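PDB 6XG7: thin, isoform D from Drosophila melanogaster, which probably acts as a RING-type ubiquitin-protein ligase that binds zinc, the region described here being its C-terminal NHL-repeat beta-propeller. Local coordinates for residues 198-210 / 213-226. Sequence-based numbering, arbitrary orientation. Where two conformers were deposited one is given.
Sequences NRVIVSDSNNHRI and FDVNGKVLSTVGGE
V200 and F213 form one antiparallel hydrogen-bonded pair, toward one end of strand 209-214, and I210 and V223 another toward its other end, the latter joining it to strand 219-223. In the first pair V200 N reaches F213 O at 2.8 Å. The F213 ring, its CG anti to the carbonyl carbon (chi1 -61°), turns its edge to V200 O and brings CE1 to 4.0 Å from V202 CG2. V200 CG2 meets V215 CG1 beside it, the two valines crossing at about a right angle. At the other pair the CB atoms of I210 and V223 lie 4.1 Å apart. Beyond it, E226 runs alongside the H208 ring, with CG 4.1 Å from the ring centroid in an off-centre CH-pi contact, while H208 ND1 accepts a hydrogen bond from F235 N. R209 passes T222 CG2 with its CD at 3.8 Å and grips D204 OD2 side-on through NE (2.8 Å) and NH2; N207 ND2 shares that oxygen. A leucine in place of R209 would probably leave the buried D204 carboxylate without its charged mate. H208 and R209, both facing D204, make a G1 beta bulge, illustrating how a buried ion pair can brace a bulge from within the antiparallel meander of an NHL beta-propeller blade.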
ATOM      1  N   ASN A 198      -4.603 -10.995 -12.228  1.00 18.80           N
ATOM      2  CA  ASN A 198      -5.426 -11.428 -11.091  1.00 19.87           C
ATOM      3  C   ASN A 198      -4.631 -12.249 -10.088  1.00 18.46           C
ATOM      4  O   ASN A 198      -5.103 -13.251  -9.540  1.00 22.28           O
ATOM      5  CB  ASN A 198      -6.706 -12.110 -11.542  1.00 25.32           C
ATOM      6  CG  ASN A 198      -7.682 -11.112 -12.101  1.00 30.15           C
ATOM      7  OD1 ASN A 198      -7.986 -10.101 -11.453  1.00 32.80           O
ATOM      8  ND2 ASN A 198      -8.123 -11.339 -13.323  1.00 31.76           N
ATOM      9  N   ARG A 199      -3.421 -11.794  -9.825  1.00 15.25           N
ATOM     10  CA  ARG A 199      -2.606 -12.314  -8.742  1.00 16.28           C
ATOM     11  C   ARG A 199      -2.643 -11.309  -7.603  1.00 14.06           C
ATOM     12  O   ARG A 199      -2.556 -10.100  -7.831  1.00 16.15           O
ATOM     13  CB  ARG A 199      -1.172 -12.539  -9.217  1.00 17.44           C
ATOM     14  CG  ARG A 199      -1.098 -13.581 -10.309  1.00 19.56           C
ATOM     15  CD  ARG A 199       0.279 -13.694 -10.879  1.00 23.76           C
ATOM     16  NE  ARG A 199       0.311 -14.718 -11.910  1.00 29.25           N
ATOM     17  CZ  ARG A 199       1.423 -15.203 -12.439  1.00 33.04           C
ATOM     18  NH1 ARG A 199       2.603 -14.760 -12.021  1.00 34.34           N
ATOM     19  NH2 ARG A 199       1.351 -16.137 -13.380  1.00 34.71           N
ATOM     20  N   VAL A 200      -2.781 -11.824  -6.388  1.00 12.91           N
ATOM     21  CA  VAL A 200      -2.846 -11.026  -5.172  1.00 12.34           C
ATOM     22  C   VAL A 200      -1.480 -11.112  -4.505  1.00 12.17           C
ATOM     23  O   VAL A 200      -1.043 -12.183  -4.076  1.00 13.23           O
ATOM     24  CB  VAL A 200      -3.958 -11.521  -4.240  1.00 13.09           C
ATOM     25  CG1 VAL A 200      -4.022 -10.639  -3.012  1.00 15.52           C
ATOM     26  CG2 VAL A 200      -5.267 -11.557  -4.982  1.00 15.27           C
ATOM     27  N   ILE A 201      -0.798  -9.977  -4.442  1.00 11.77           N
ATOM     28  CA  ILE A 201       0.587  -9.873  -4.000  1.00 11.19           C
ATOM     29  C   ILE A 201       0.568  -9.276  -2.601  1.00 11.13           C
ATOM     30  O   ILE A 201       0.095  -8.154  -2.414  1.00 11.58           O
ATOM     31  CB  ILE A 201       1.386  -8.987  -4.968  1.00 11.72           C
ATOM     32  CG1 ILE A 201       1.332  -9.554  -6.393  1.00 15.35           C
ATOM     33  CG2 ILE A 201       2.810  -8.801  -4.465  1.00 13.89           C
ATOM     34  CD1 ILE A 201       1.486  -8.473  -7.451  1.00 17.84           C
ATOM     35  N   VAL A 202       1.057 -10.025  -1.622  1.00 11.39           N
ATOM     36  CA  VAL A 202       0.941  -9.665  -0.210  1.00 11.74           C
ATOM     37  C   VAL A 202       2.327  -9.551   0.409  1.00 10.64           C
ATOM     38  O   VAL A 202       3.144 -10.470   0.282  1.00 11.10           O
ATOM     39  CB  VAL A 202       0.101 -10.707   0.557  1.00 12.14           C
ATOM     40  CG1 VAL A 202       0.002 -10.325   2.040  1.00 13.50           C
ATOM     41  CG2 VAL A 202      -1.279 -10.866  -0.093  1.00 14.18           C
ATOM     42  N   SER A 203       2.594  -8.433   1.086  1.00 10.79           N
ATOM     43  CA  SER A 203       3.840  -8.320   1.846  0.63 10.97           C
ATOM     44  C   SER A 203       3.636  -9.000   3.191  1.00 11.75           C
ATOM     45  O   SER A 203       2.872  -8.537   4.042  1.00 13.37           O
ATOM     46  CB  SER A 203       4.337  -6.888   2.018  0.63 13.13           C
ATOM     47  OG  SER A 203       3.402  -6.082   2.700  0.63 11.49           O
ATOM     48  N   ASP A 204       4.315 -10.126   3.364  1.00 12.44           N
ATOM     49  CA  ASP A 204       4.172 -10.995   4.525  1.00 12.36           C
ATOM     50  C   ASP A 204       5.292 -10.617   5.487  1.00 12.00           C
ATOM     51  O   ASP A 204       6.326 -11.274   5.576  1.00 12.93           O
ATOM     52  CB  ASP A 204       4.255 -12.439   4.052  1.00 13.10           C
ATOM     53  CG  ASP A 204       3.981 -13.438   5.154  1.00 12.96           C
ATOM     54  OD1 ASP A 204       3.571 -13.003   6.253  1.00 14.05           O
ATOM     55  OD2 ASP A 204       4.194 -14.653   4.919  1.00 14.99           O
ATOM     56  N   SER A 205       5.072  -9.507   6.203  1.00 11.54           N
ATOM     57  CA  SER A 205       6.182  -8.747   6.774  1.00 12.79           C
ATOM     58  C   SER A 205       7.049  -9.576   7.713  1.00 12.57           C
ATOM     59  O   SER A 205       8.279  -9.567   7.593  1.00 12.70           O
ATOM     60  CB  SER A 205       5.654  -7.497   7.461  1.00 13.97           C
ATOM     61  OG  SER A 205       4.866  -6.765   6.542  1.00 16.67           O
ATOM     62  N   ASN A 206       6.443 -10.274   8.673  1.00 12.66           N
ATOM     63  CA  ASN A 206       7.253 -10.951   9.681  1.00 13.30           C
ATOM     64  C   ASN A 206       7.824 -12.266   9.175  1.00 13.91           C
ATOM     65  O   ASN A 206       8.614 -12.890   9.894  1.00 13.96           O
ATOM     66  CB  ASN A 206       6.472 -11.157  10.986  1.00 13.72           C
ATOM     67  CG  ASN A 206       6.494  -9.931  11.879  1.00 16.66           C
ATOM     68  OD1 ASN A 206       6.886  -8.842  11.465  1.00 19.07           O
ATOM     69  ND2 ASN A 206       6.101 -10.117  13.122  1.00 18.12           N
ATOM     70  N   ASN A 207       7.463 -12.689   7.967  1.00 12.82           N
ATOM     71  CA  ASN A 207       8.147 -13.777   7.284  1.00 13.42           C
ATOM     72  C   ASN A 207       9.134 -13.285   6.228  1.00 13.14           C
ATOM     73  O   ASN A 207       9.700 -14.101   5.488  1.00 13.59           O
ATOM     74  CB  ASN A 207       7.121 -14.707   6.659  1.00 13.03           C
ATOM     75  CG  ASN A 207       6.332 -15.479   7.690  1.00 13.29           C
ATOM     76  OD1 ASN A 207       6.850 -15.853   8.754  1.00 15.11           O
ATOM     77  ND2 ASN A 207       5.066 -15.723   7.386  1.00 13.89           N
ATOM     78  N   HIS A 208       9.356 -11.974   6.133  1.00 11.82           N
ATOM     79  CA  HIS A 208      10.400 -11.412   5.274  1.00 11.87           C
ATOM     80  C   HIS A 208      10.257 -11.877   3.829  1.00 11.62           C
ATOM     81  O   HIS A 208      11.238 -12.182   3.148  1.00 12.95           O
ATOM     82  CB  HIS A 208      11.789 -11.728   5.833  1.00 14.54           C
ATOM     83  CG  HIS A 208      11.923 -11.377   7.270  1.00 14.30           C
ATOM     84  ND1 HIS A 208      11.849 -10.078   7.724  1.00 14.61           N
ATOM     85  CD2 HIS A 208      12.118 -12.152   8.361  1.00 14.46           C
ATOM     86  CE1 HIS A 208      11.987 -10.068   9.036  1.00 15.64           C
ATOM     87  NE2 HIS A 208      12.156 -11.313   9.447  1.00 15.24           N
ATOM     88  N   ARG A 209       9.023 -11.901   3.344  1.00 11.43           N
ATOM     89  CA  ARG A 209       8.766 -12.412   2.010  1.00 11.23           C
ATOM     90  C   ARG A 209       7.512 -11.762   1.443  1.00 11.44           C
ATOM     91  O   ARG A 209       6.693 -11.193   2.168  1.00 11.80           O
ATOM     92  CB  ARG A 209       8.621 -13.945   2.013  1.00 12.95           C
ATOM     93  CG  ARG A 209       7.372 -14.425   2.751  1.00 13.03           C
ATOM     94  CD  ARG A 209       7.327 -15.912   2.955  1.00 15.35           C
ATOM     95  NE  ARG A 209       6.095 -16.279   3.646  1.00 15.95           N
ATOM     96  CZ  ARG A 209       5.781 -17.519   3.991  1.00 17.30           C
ATOM     97  NH1 ARG A 209       6.586 -18.518   3.681  1.00 20.00           N
ATOM     98  NH2 ARG A 209       4.656 -17.756   4.629  1.00 17.07           N
ATOM     99  N   ILE A 210       7.391 -11.846   0.126  1.00 12.30           N
ATOM    100  CA  ILE A 210       6.152 -11.547  -0.579  1.00 12.08           C
ATOM    101  C   ILE A 210       5.505 -12.878  -0.943  1.00 11.86           C
ATOM    102  O   ILE A 210       6.174 -13.801  -1.424  1.00 14.14           O
ATOM    103  CB  ILE A 210       6.407 -10.679  -1.819  1.00 13.83           C
ATOM    104  CG1 ILE A 210       6.258  -9.179  -1.480  1.00 17.40           C
ATOM    105  CG2 ILE A 210       5.371 -10.939  -2.890  1.00 17.65           C
ATOM    106  CD1 ILE A 210       7.139  -8.659  -0.410  1.00 17.29           C
ATOM    107  N   PHE A 213      -0.791 -15.029  -4.439  1.00 14.23           N
ATOM    108  CA  PHE A 213      -1.936 -15.917  -4.446  1.00 14.08           C
ATOM    109  C   PHE A 213      -2.757 -15.670  -5.707  1.00 16.95           C
ATOM    110  O   PHE A 213      -2.717 -14.594  -6.294  1.00 18.26           O
ATOM    111  CB  PHE A 213      -2.871 -15.602  -3.274  1.00 15.39           C
ATOM    112  CG  PHE A 213      -2.259 -15.760  -1.910  1.00 13.99           C
ATOM    113  CD1 PHE A 213      -1.545 -14.719  -1.327  1.00 14.98           C
ATOM    114  CD2 PHE A 213      -2.462 -16.917  -1.171  1.00 15.92           C
ATOM    115  CE1 PHE A 213      -1.024 -14.850  -0.052  1.00 16.77           C
ATOM    116  CE2 PHE A 213      -1.940 -17.046   0.099  1.00 16.55           C
ATOM    117  CZ  PHE A 213      -1.219 -16.012   0.651  1.00 16.14           C
ATOM    118  N   ASP A 214      -3.546 -16.656  -6.110  1.00 18.61           N
ATOM    119  CA  ASP A 214      -4.595 -16.317  -7.064  1.00 24.13           C
ATOM    120  C   ASP A 214      -5.780 -15.699  -6.314  1.00 25.35           C
ATOM    121  O   ASP A 214      -5.825 -15.684  -5.081  1.00 24.41           O
ATOM    122  CB  ASP A 214      -4.976 -17.503  -7.958  1.00 29.38           C
ATOM    123  CG  ASP A 214      -5.407 -18.739  -7.182  1.00 35.04           C
ATOM    124  OD1 ASP A 214      -6.170 -18.609  -6.203  1.00 35.30           O
ATOM    125  OD2 ASP A 214      -5.012 -19.858  -7.594  1.00 38.60           O
ATOM    126  N   VAL A 215      -6.728 -15.131  -7.072  1.00 29.85           N
ATOM    127  CA  VAL A 215      -7.844 -14.432  -6.443  1.00 33.43           C
ATOM    128  C   VAL A 215      -8.727 -15.400  -5.671  1.00 34.72           C
ATOM    129  O   VAL A 215      -9.452 -14.981  -4.759  1.00 34.98           O
ATOM    130  CB  VAL A 215      -8.663 -13.599  -7.454  1.00 34.36           C
ATOM    131  CG1 VAL A 215      -7.879 -12.366  -7.901  1.00 33.70           C
ATOM    132  CG2 VAL A 215      -9.088 -14.450  -8.659  1.00 34.56           C
ATOM    133  N   ASN A 216      -8.686 -16.688  -6.018  1.00 35.66           N
ATOM    134  CA  ASN A 216      -9.384 -17.711  -5.255  1.00 36.06           C
ATOM    135  C   ASN A 216      -8.691 -18.047  -3.939  1.00 33.85           C
ATOM    136  O   ASN A 216      -9.287 -18.739  -3.110  1.00 34.70           O
ATOM    137  CB  ASN A 216      -9.524 -18.981  -6.101  1.00 37.13           C
ATOM    138  N   GLY A 217      -7.456 -17.592  -3.729  1.00 31.02           N
ATOM    139  CA  GLY A 217      -6.730 -17.849  -2.502  1.00 28.88           C
ATOM    140  C   GLY A 217      -5.667 -18.929  -2.570  1.00 28.09           C
ATOM    141  O   GLY A 217      -5.059 -19.236  -1.540  1.00 29.57           O
ATOM    142  N   LYS A 218      -5.416 -19.510  -3.737  1.00 26.77           N
ATOM    143  CA  LYS A 218      -4.384 -20.534  -3.860  1.00 26.73           C
ATOM    144  C   LYS A 218      -3.009 -19.890  -3.988  1.00 23.84           C
ATOM    145  O   LYS A 218      -2.843 -18.885  -4.680  1.00 22.34           O
ATOM    146  CB  LYS A 218      -4.656 -21.395  -5.092  1.00 28.66           C
ATOM    147  N   VAL A 219      -2.016 -20.463  -3.308  1.00 24.12           N
ATOM    148  CA  VAL A 219      -0.675 -19.899  -3.371  1.00 24.83           C
ATOM    149  C   VAL A 219      -0.066 -20.209  -4.727  1.00 22.75           C
ATOM    150  O   VAL A 219      -0.093 -21.356  -5.200  1.00 25.39           O
ATOM    151  CB  VAL A 219       0.218 -20.422  -2.240  1.00 30.56           C
ATOM    152  CG1 VAL A 219       1.633 -19.887  -2.420  1.00 32.16           C
ATOM    153  CG2 VAL A 219      -0.317 -19.986  -0.923  1.00 32.47           C
ATOM    154  N   LEU A 220       0.481 -19.186  -5.360  1.00 20.05           N
ATOM    155  CA  LEU A 220       1.180 -19.338  -6.624  1.00 21.63           C
ATOM    156  C   LEU A 220       2.686 -19.323  -6.452  1.00 22.73           C
ATOM    157  O   LEU A 220       3.377 -20.124  -7.087  1.00 26.66           O
ATOM    158  CB  LEU A 220       0.778 -18.217  -7.581  1.00 22.48           C
ATOM    159  CG  LEU A 220      -0.712 -18.191  -7.916  1.00 24.03           C
ATOM    160  CD1 LEU A 220      -1.032 -16.981  -8.780  1.00 24.92           C
ATOM    161  CD2 LEU A 220      -1.128 -19.483  -8.601  1.00 25.53           C
ATOM    162  N   SER A 221       3.215 -18.447  -5.604  1.00 21.73           N
ATOM    163  CA  SER A 221       4.659 -18.372  -5.445  1.00 22.70           C
ATOM    164  C   SER A 221       5.011 -17.486  -4.259  1.00 19.54           C
ATOM    165  O   SER A 221       4.165 -16.799  -3.677  1.00 18.52           O
ATOM    166  CB  SER A 221       5.314 -17.831  -6.713  1.00 25.14           C
ATOM    167  OG  SER A 221       4.988 -16.466  -6.877  1.00 27.03           O
ATOM    168  N   THR A 222       6.281 -17.545  -3.898  1.00 20.18           N
ATOM    169  CA  THR A 222       6.874 -16.710  -2.876  1.00 21.54           C
ATOM    170  C   THR A 222       8.032 -15.980  -3.527  1.00 21.42           C
ATOM    171  O   THR A 222       8.733 -16.541  -4.378  1.00 24.49           O
ATOM    172  CB  THR A 222       7.407 -17.569  -1.726  1.00 25.61           C
ATOM    173  OG1 THR A 222       6.325 -18.305  -1.151  1.00 28.68           O
ATOM    174  CG2 THR A 222       8.051 -16.703  -0.660  1.00 27.04           C
ATOM    175  N   VAL A 223       8.231 -14.735  -3.127  1.00 18.74           N
ATOM    176  CA  VAL A 223       9.373 -13.946  -3.554  1.00 19.46           C
ATOM    177  C   VAL A 223      10.163 -13.589  -2.313  1.00 18.25           C
ATOM    178  O   VAL A 223       9.606 -13.051  -1.348  1.00 16.02           O
ATOM    179  CB  VAL A 223       8.949 -12.672  -4.303  1.00 21.33           C
ATOM    180  CG1 VAL A 223      10.191 -11.850  -4.657  1.00 21.99           C
ATOM    181  CG2 VAL A 223       8.124 -13.022  -5.541  1.00 22.41           C
ATOM    182  N   GLY A 224      11.439 -13.913  -2.329  1.00 20.96           N
ATOM    183  CA  GLY A 224      12.332 -13.466  -1.301  1.00 21.15           C
ATOM    184  C   GLY A 224      12.317 -14.326  -0.050  1.00 21.82           C
ATOM    185  O   GLY A 224      11.714 -15.406   0.043  1.00 24.27           O
ATOM    186  N   GLY A 225      12.997 -13.781   0.945  1.00 20.09           N
ATOM    187  CA  GLY A 225      13.251 -14.415   2.221  1.00 18.14           C
ATOM    188  C   GLY A 225      14.186 -13.503   2.984  1.00 16.21           C
ATOM    189  O   GLY A 225      14.641 -12.484   2.464  1.00 15.94           O
ATOM    190  N   GLU A 226      14.471 -13.880   4.225  1.00 15.92           N
ATOM    191  CA  GLU A 226      15.133 -12.962   5.144  1.00 16.77           C
ATOM    192  C   GLU A 226      16.588 -12.709   4.740  1.00 16.24           C
ATOM    193  O   GLU A 226      17.372 -13.650   4.563  1.00 19.68           O
ATOM    194  CB  GLU A 226      15.094 -13.553   6.551  1.00 18.80           C
ATOM    195  CG  GLU A 226      15.713 -12.658   7.586  1.00 21.51           C
ATOM    196  CD  GLU A 226      15.611 -13.217   8.976  1.00 25.26           C
ATOM    197  OE1 GLU A 226      14.900 -14.234   9.177  1.00 24.21           O
ATOM    198  OE2 GLU A 226      16.263 -12.641   9.866  1.00 28.75           O
TER